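Ribonucleoside-diphosphate reductase (Pseudomonas aeruginosa, PDB 5IM3) probably makes the precursors for DNA synthesis by reducing ribonucleoside diphosphates to their deoxyribonucleotides, under allosteric control by nucleotides such as dATP. Local coordinates at residues L586-T591 against T902-R907; T626-V631 against A696-C701. All coordinates share one frame; numbering follows the deposited sequence.

Both contacts belong to the ten-stranded alpha-beta barrel of the large subunit. Contact 1 joins the loop that leads into strand 600-608 to the run of chain entering strand 906-909, near the barrel's interior, whereas contact 2 pairs two of the surrounding helices. In sequence, both segments of contact 2 fall between 586-591 and 902-907. The centres of the two contacts lie about 25 Å apart and their nearest atoms about 14 Å. I590 of contact 1 rests on C602 of strand 600-608; the C373-C602 disulfide matches the redox cysteine pair of class I relatives, so contact 1 probably borders the catalytic centre, while contact 2 lies outside it. Neither contact borders a bound dATP.

Contact 1 of 2, residues L586-T591 against T902-R907; sequences LCTEIT and TTYYLR
T902 OG1 donates to T588 O over 2.6 Å, approaching nearly in line with the carbonyl (C=O...donor angle 167°). The same hydroxyl accepts a bond from water 1 and has a weak one with Q874 O. Segment 586-591 matches the finger loop of the ribonucleotide reductase barrel, and 902-907 leads into strand 906-909. Water 1 also donates to T588 OG1, at 2.8 Å, and so bridges the two threonines. In T588 the hydroxyl sits between the backbone N and the carbonyl carbon (chi1 76°), turned toward water 1 and Y904, while the residue's positive phi (70°) bends the loop. C587 O lies over the centre of one face of the Y904 ring, 3.7 Å above its plane; S875 OG is hydrogen-bonded to this oxygen as well. The opposite face is covered by Y905, whose CD2 stands 3.6 Å above the plane, and W562 meets both tyrosines edge-to-face. This order, two adjoining tyrosines leading to a loop cysteine, is consistent with the radical-transfer route of class I relatives. The phenol oxygen sits beside the thiol, Y904 OH to C587 SG 3.7 Å.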
loop_
_atom_site.group_PDB
_atom_site.type_symbol
_atom_site.label_atom_id
_atom_site.label_comp_id
_atom_site.label_asym_id
_atom_site.label_seq_id
_atom_site.Cartn_x
_atom_site.Cartn_y
_atom_site.Cartn_z
ATOM N N LEU A 586 27.094 26.709 8.648
ATOM C CA LEU A 586 26.944 25.283 8.381
ATOM C C LEU A 586 26.147 24.579 9.477
ATOM O O LEU A 586 25.377 23.654 9.196
ATOM C CB LEU A 586 28.326 24.645 8.230
ATOM C CG LEU A 586 28.376 23.127 8.030
ATOM C CD1 LEU A 586 27.630 22.706 6.766
ATOM C CD2 LEU A 586 29.818 22.650 7.979
ATOM N N CYS A 587 26.318 25.000 10.731
ATOM C CA CYS A 587 25.721 24.315 11.871
ATOM C C CYS A 587 24.567 25.090 12.503
ATOM O O CYS A 587 23.995 24.622 13.491
ATOM C CB CYS A 587 26.804 24.022 12.915
ATOM S SG CYS A 587 28.150 22.994 12.266
ATOM N N THR A 588 24.225 26.262 11.964
ATOM C CA THR A 588 22.983 26.982 12.266
ATOM C C THR A 588 22.947 27.553 13.681
ATOM O O THR A 588 21.882 27.617 14.292
ATOM C CB THR A 588 21.747 26.101 12.031
ATOM O OG1 THR A 588 21.607 25.151 13.094
ATOM C CG2 THR A 588 21.851 25.377 10.694
ATOM N N GLU A 589 24.087 27.998 14.217
ATOM C CA GLU A 589 24.114 28.693 15.498
ATOM C C GLU A 589 24.740 30.080 15.416
ATOM O O GLU A 589 24.767 30.789 16.430
ATOM C CB GLU A 589 24.863 27.862 16.553
ATOM C CG GLU A 589 26.396 27.991 16.550
ATOM C CD GLU A 589 27.054 27.268 15.395
ATOM O OE1 GLU A 589 26.333 26.747 14.518
ATOM O OE2 GLU A 589 28.300 27.213 15.372
ATOM N N ILE A 590 25.234 30.489 14.251
ATOM C CA ILE A 590 25.953 31.747 14.085
ATOM C C ILE A 590 25.077 32.716 13.303
ATOM O O ILE A 590 24.422 32.328 12.330
ATOM C CB ILE A 590 27.298 31.513 13.368
ATOM C CG1 ILE A 590 28.144 30.503 14.152
ATOM C CG2 ILE A 590 28.046 32.821 13.183
ATOM C CD1 ILE A 590 28.490 30.939 15.570
ATOM N N THR A 591 25.074 33.990 13.730
ATOM C CA THR A 591 24.274 35.033 13.077
ATOM C C THR A 591 25.143 36.291 12.989
ATOM O O THR A 591 25.061 37.188 13.831
ATOM C CB THR A 591 22.964 35.301 13.821
ATOM O OG1 THR A 591 23.240 35.654 15.181
ATOM C CG2 THR A 591 22.063 34.076 13.794
ATOM N N THR A 902 16.975 29.424 15.018
ATOM C CA THR A 902 17.386 28.370 14.104
ATOM C C THR A 902 16.896 27.021 14.605
ATOM O O THR A 902 16.656 26.822 15.799
ATOM C CB THR A 902 18.912 28.324 13.951
ATOM O OG1 THR A 902 19.516 28.249 15.250
ATOM C CG2 THR A 902 19.426 29.556 13.219
ATOM N N THR A 903 16.752 26.093 13.664
ATOM C CA THR A 903 16.669 24.676 13.971
ATOM C C THR A 903 17.685 23.959 13.097
ATOM O O THR A 903 18.150 24.493 12.087
ATOM C CB THR A 903 15.261 24.083 13.748
ATOM O OG1 THR A 903 14.966 24.025 12.345
ATOM C CG2 THR A 903 14.199 24.911 14.462
ATOM N N TYR A 904 18.027 22.742 13.502
ATOM C CA TYR A 904 19.122 22.008 12.885
ATOM C C TYR A 904 18.585 20.703 12.304
ATOM O O TYR A 904 17.531 20.703 11.659
ATOM C CB TYR A 904 20.226 21.779 13.929
ATOM C CG TYR A 904 21.607 21.442 13.395
ATOM C CD1 TYR A 904 21.934 21.619 12.058
ATOM C CD2 TYR A 904 22.583 20.935 14.245
ATOM C CE1 TYR A 904 23.194 21.303 11.584
ATOM C CE2 TYR A 904 23.840 20.613 13.780
ATOM C CZ TYR A 904 24.143 20.799 12.453
ATOM O OH TYR A 904 25.401 20.480 11.996
ATOM N N TYR A 905 19.280 19.589 12.528
ATOM C CA TYR A 905 18.828 18.311 11.998
ATOM C C TYR A 905 17.473 17.925 12.573
ATOM O O TYR A 905 17.152 18.219 13.727
ATOM C CB TYR A 905 19.826 17.203 12.324
ATOM C CG TYR A 905 21.091 17.221 11.507
ATOM C CD1 TYR A 905 21.102 16.749 10.203
ATOM C CD2 TYR A 905 22.282 17.683 12.049
ATOM C CE1 TYR A 905 22.261 16.752 9.455
ATOM C CE2 TYR A 905 23.445 17.689 11.310
ATOM C CZ TYR A 905 23.431 17.222 10.017
ATOM O OH TYR A 905 24.595 17.230 9.280
ATOM N N LEU A 906 16.681 17.242 11.754
ATOM C CA LEU A 906 15.497 16.533 12.215
ATOM C C LEU A 906 15.831 15.048 12.272
ATOM O O LEU A 906 16.259 14.463 11.269
ATOM C CB LEU A 906 14.301 16.783 11.296
ATOM C CG LEU A 906 13.075 15.902 11.564
ATOM C CD1 LEU A 906 12.473 16.201 12.928
ATOM C CD2 LEU A 906 12.046 16.088 10.471
ATOM N N ARG A 907 15.659 14.449 13.446
ATOM C CA ARG A 907 15.776 13.007 13.627
ATOM C C ARG A 907 14.367 12.468 13.836
ATOM O O ARG A 907 13.734 12.751 14.857
ATOM C CB ARG A 907 16.689 12.678 14.805
ATOM C CG ARG A 907 18.100 13.228 14.663
ATOM C CD ARG A 907 18.935 12.392 13.705
ATOM N NE ARG A 907 20.314 12.874 13.636
ATOM C CZ ARG A 907 20.822 13.596 12.641
ATOM N NH1 ARG A 907 20.076 13.931 11.595
ATOM N NH2 ARG A 907 22.092 13.979 12.688
HETATM O O HOH W 1 19.678 25.074 15.132
#

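Contact 2 of 2, residues T626-V631 against A696-C701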
loop_
_atom_site.group_PDB
_atom_site.type_symbol
_atom_site.label_atom_id
_atom_site.label_comp_id
_atom_site.label_asym_id
_atom_site.label_seq_id
_atom_site.Cartn_x
_atom_site.Cartn_y
_atom_site.Cartn_z
ATOM N N THR A 626 35.769 31.117 34.979
ATOM C CA THR A 626 36.016 30.382 33.743
ATOM C C THR A 626 35.538 31.167 32.526
ATOM O O THR A 626 36.204 31.173 31.485
ATOM C CB THR A 626 35.333 29.019 33.805
ATOM O OG1 THR A 626 33.932 29.205 34.033
ATOM C CG2 THR A 626 35.928 28.172 34.931
ATOM N N VAL A 627 34.391 31.841 32.638
ATOM C CA VAL A 627 33.879 32.621 31.515
ATOM C C VAL A 627 34.807 33.793 31.215
ATOM O O VAL A 627 35.092 34.092 30.049
ATOM C CB VAL A 627 32.442 33.096 31.799
ATOM C CG1 VAL A 627 31.979 34.090 30.734
ATOM C CG2 VAL A 627 31.499 31.911 31.845
ATOM N N LYS A 628 35.283 34.479 32.255
ATOM C CA LYS A 628 36.189 35.603 32.042
ATOM C C LYS A 628 37.419 35.176 31.252
ATOM O O LYS A 628 37.842 35.874 30.323
ATOM C CB LYS A 628 36.604 36.207 33.383
ATOM C CG LYS A 628 35.568 37.126 34.007
ATOM C CD LYS A 628 36.113 37.777 35.274
ATOM C CE LYS A 628 35.269 38.964 35.708
ATOM N NZ LYS A 628 35.927 39.734 36.803
ATOM N N THR A 629 38.006 34.031 31.609
ATOM C CA THR A 629 39.189 33.563 30.897
ATOM C C THR A 629 38.832 33.017 29.522
ATOM O O THR A 629 39.618 33.161 28.580
ATOM C CB THR A 629 39.911 32.497 31.720
ATOM O OG1 THR A 629 40.319 33.061 32.971
ATOM C CG2 THR A 629 41.143 31.979 30.984
ATOM N N ALA A 630 37.664 32.386 29.391
ATOM C CA ALA A 630 37.234 31.861 28.100
ATOM C C ALA A 630 37.103 32.979 27.074
ATOM O O ALA A 630 37.609 32.872 25.952
ATOM C CB ALA A 630 35.909 31.119 28.256
ATOM N N VAL A 631 36.419 34.065 27.442
ATOM C CA VAL A 631 36.212 35.164 26.505
ATOM C C VAL A 631 37.548 35.761 26.084
ATOM O O VAL A 631 37.754 36.092 24.911
ATOM C CB VAL A 631 35.283 36.228 27.123
ATOM C CG1 VAL A 631 35.180 37.452 26.216
ATOM C CG2 VAL A 631 33.899 35.640 27.380
ATOM N N ALA A 696 29.701 36.522 30.615
ATOM C CA ALA A 696 30.305 36.703 29.301
ATOM C C ALA A 696 30.247 38.165 28.877
ATOM O O ALA A 696 31.249 38.739 28.434
ATOM C CB ALA A 696 29.607 35.807 28.277
ATOM N N ILE A 697 29.080 38.793 29.024
ATOM C CA ILE A 697 28.960 40.207 28.689
ATOM C C ILE A 697 29.867 41.038 29.587
ATOM O O ILE A 697 30.552 41.956 29.122
ATOM C CB ILE A 697 27.487 40.650 28.782
ATOM C CG1 ILE A 697 26.667 39.960 27.682
ATOM C CG2 ILE A 697 27.372 42.176 28.670
ATOM C CD1 ILE A 697 25.178 40.233 27.740
ATOM N N GLN A 698 29.894 40.724 30.886
ATOM C CA GLN A 698 30.762 41.455 31.803
ATOM C C GLN A 698 32.229 41.289 31.425
ATOM O O GLN A 698 33.015 42.240 31.522
ATOM C CB GLN A 698 30.522 40.985 33.237
ATOM C CG GLN A 698 31.308 41.760 34.274
ATOM C CD GLN A 698 31.064 41.266 35.683
ATOM O OE1 GLN A 698 31.030 40.061 35.933
ATOM N NE2 GLN A 698 30.884 42.195 36.614
ATOM N N ALA A 699 32.618 40.085 30.994
ATOM C CA ALA A 699 34.000 39.854 30.582
ATOM C C ALA A 699 34.358 40.689 29.360
ATOM O O ALA A 699 35.473 41.214 29.261
ATOM C CB ALA A 699 34.223 38.369 30.293
ATOM N N SER A 700 33.429 40.818 28.412
ATOM C CA SER A 700 33.702 41.624 27.229
ATOM C C SER A 700 33.929 43.086 27.597
ATOM O O SER A 700 34.727 43.771 26.949
ATOM C CB SER A 700 32.552 41.489 26.227
ATOM O OG SER A 700 32.989 41.753 24.905
ATOM N N CYS A 701 33.245 43.577 28.636
ATOM C CA CYS A 701 33.490 44.936 29.109
ATOM C C CYS A 701 34.898 45.078 29.674
ATOM O O CYS A 701 35.531 46.131 29.527
ATOM C CB CYS A 701 32.457 45.325 30.169
ATOM S SG CYS A 701 30.742 45.368 29.606
#
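V627, K628 and V631 of helix 620-640 close against A696 and A699 of helix 679-707, in a helix pair on the outside of the alpha-beta barrel. Helix 620-640 lies in the beta-alpha-beta crossover between the parallel neighbours 600-608 and 659-663, and V627 and A630 also touch L660 of the second strand. The segment axes pass 8.6 Å apart at a crossing angle of -53°, a close approach made possible by the two alanine methyls at the interface.

The apolar contacts carry the pairing. V627 CG1, anti to the backbone N (chi1 171°), presses on the main chain of A696 beside the methyl: it is 3.4 Å from A696 CA, tighter than ordinary van der Waals contact, and 3.8 Å from A696 CB. A699 CB projects toward helix 620-640, where it meets K628 CA at 3.8 Å and V631 CB at 4.0 Å. V631 CG2 spans both alanines, 4.0 Å from A699 CB and somewhat farther from A696 CB.

No hydrogen bond crosses between the segments; buried S700 OG is bonded instead to N763 OD1, beyond the pair. K628 runs its extended chain along the partly exposed side, past A699 and Q698, and NZ has long, weak ion pairs with E624 and D702. The base of that chain still joins the apolar seam, with K628 CG 4.1 Å from A699 CB.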